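Local coordinates for peroxisomal fatty acid beta-oxidation multifunctional protein MFP2 (Arabidopsis thaliana, PDB 2WTB) that hydrates long-chain enoyl-CoAs and oxidises the resulting 3-hydroxyacyl-CoAs with NAD+ in peroxisomal fatty acid beta-oxidation during seed germination, at residues 565-568 and 569-573. Residues are numbered along the deposited sequence; the frame is centred on the assembly and turned at random.
Sequences SMII and PLMQE
L570 N gives its hydrogen to M566 O at 3.1 Å, the first of four successive i to i+4 backbone bonds that build the short helix 567-572. M571 N bonds to I567 O at 3.2 Å, Q572 N to I568 O at 2.9 Å, and E573 N to P569 O. S565 caps the start: its OG accepts a weak bond from I567 N, and E514 is its stronger partner. P569 sits in the first turn of the helix, where its lack of an N-H costs no helix bond.

M566 has CG anti to its own N (chi1 -154°), which brings CG to 4.0 Å from L570 CG. The chain then bends, and SD reaches P569 CG at 4.1 Å. M566 crosses both side chains at about a right angle. I567 and M571 run side by side, with I567 CG2 4.1 Å from M571 SD. The Q572 chain runs out extended and crosses I568 obliquely; I568 CG2 lies over the face of the amide, 3.5 Å from NE2. An alanine in place of Q572 would probably leave I568 CG2 without this cover and take away a contact with helix 544-557.

The helix belongs to the C-terminal 3-hydroxyacyl-CoA dehydrogenase region. I567 and I568 pack on helix 498-514. I568, P569 and Q572 meet F544 or I548 of helix 544-557, while M566, I567 and L570 touch S611 in a loop.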
loop_
_atom_site.group_PDB
_atom_site.type_symbol
_atom_site.label_atom_id
_atom_site.label_comp_id
_atom_site.label_asym_id
_atom_site.label_seq_id
_atom_site.Cartn_x
_atom_site.Cartn_y
_atom_site.Cartn_z
ATOM N N SER A 565 -23.816 22.979 -3.396
ATOM C CA SER A 565 -24.055 23.274 -4.803
ATOM C C SER A 565 -25.299 22.546 -5.303
ATOM O O SER A 565 -25.413 21.327 -5.173
ATOM C CB SER A 565 -22.838 22.889 -5.646
ATOM O OG SER A 565 -23.063 23.166 -7.016
ATOM N N MET A 566 -26.227 23.301 -5.875
ATOM C CA MET A 566 -27.486 22.738 -6.343
ATOM C C MET A 566 -27.307 22.003 -7.670
ATOM O O MET A 566 -28.270 21.485 -8.236
ATOM C CB MET A 566 -28.539 23.840 -6.486
ATOM C CG MET A 566 -29.971 23.353 -6.343
ATOM S SD MET A 566 -30.331 22.763 -4.676
ATOM C CE MET A 566 -30.126 24.269 -3.728
ATOM N N ILE A 567 -26.070 21.954 -8.155
ATOM C CA ILE A 567 -25.770 21.314 -9.434
ATOM C C ILE A 567 -26.256 19.867 -9.487
ATOM O O ILE A 567 -27.064 19.509 -10.343
ATOM C CB ILE A 567 -24.260 21.361 -9.756
ATOM C CG1 ILE A 567 -23.803 22.808 -9.956
ATOM C CG2 ILE A 567 -23.951 20.533 -10.996
ATOM C CD1 ILE A 567 -22.338 22.939 -10.311
ATOM N N ILE A 568 -25.763 19.039 -8.571
ATOM C CA ILE A 568 -26.138 17.629 -8.542
ATOM C C ILE A 568 -27.650 17.412 -8.424
ATOM O O ILE A 568 -28.236 16.697 -9.236
ATOM C CB ILE A 568 -25.411 16.858 -7.420
ATOM C CG1 ILE A 568 -23.942 16.649 -7.785
ATOM C CG2 ILE A 568 -26.084 15.519 -7.171
ATOM C CD1 ILE A 568 -23.192 15.776 -6.806
ATOM N N PRO A 569 -28.285 18.027 -7.411
ATOM C CA PRO A 569 -29.731 17.850 -7.229
ATOM C C PRO A 569 -30.520 18.154 -8.501
ATOM O O PRO A 569 -31.401 17.380 -8.874
ATOM C CB PRO A 569 -30.069 18.869 -6.138
ATOM C CG PRO A 569 -28.811 19.002 -5.359
ATOM C CD PRO A 569 -27.704 18.889 -6.367
ATOM N N LEU A 570 -30.201 19.267 -9.153
ATOM C CA LEU A 570 -30.889 19.660 -10.379
ATOM C C LEU A 570 -30.747 18.603 -11.472
ATOM O O LEU A 570 -31.623 18.457 -12.325
ATOM C CB LEU A 570 -30.369 21.009 -10.878
ATOM C CG LEU A 570 -30.762 22.231 -10.049
ATOM C CD1 LEU A 570 -29.984 23.459 -10.495
ATOM C CD2 LEU A 570 -32.259 22.479 -10.138
ATOM N N MET A 571 -29.638 17.870 -11.444
ATOM C CA MET A 571 -29.403 16.810 -12.416
ATOM C C MET A 571 -30.212 15.568 -12.062
ATOM O O MET A 571 -30.730 14.880 -12.943
ATOM C CB MET A 571 -27.915 16.460 -12.480
ATOM C CG MET A 571 -27.020 17.611 -12.898
ATOM S SD MET A 571 -25.281 17.141 -12.941
ATOM C CE MET A 571 -25.315 15.831 -14.162
ATOM N N GLN A 572 -30.312 15.287 -10.767
ATOM C CA GLN A 572 -31.046 14.123 -10.285
ATOM C C GLN A 572 -32.535 14.229 -10.600
ATOM O O GLN A 572 -33.161 13.254 -11.013
ATOM C CB GLN A 572 -30.839 13.944 -8.780
ATOM C CG GLN A 572 -29.417 13.590 -8.386
ATOM C CD GLN A 572 -29.210 13.611 -6.886
ATOM O OE1 GLN A 572 -29.937 14.288 -6.157
ATOM N NE2 GLN A 572 -28.213 12.872 -6.414
ATOM N N GLU A 573 -33.097 15.419 -10.404
ATOM C CA GLU A 573 -34.515 15.642 -10.658
ATOM C C GLU A 573 -34.845 15.493 -12.142
ATOM O O GLU A 573 -36.009 15.355 -12.517
ATOM C CB GLU A 573 -34.946 17.019 -10.149
ATOM C CG GLU A 573 -34.357 18.182 -10.924
ATOM C CD GLU A 573 -34.726 19.522 -10.323
ATOM O OE1 GLU A 573 -34.946 19.580 -9.095
ATOM O OE2 GLU A 573 -34.793 20.517 -11.077
#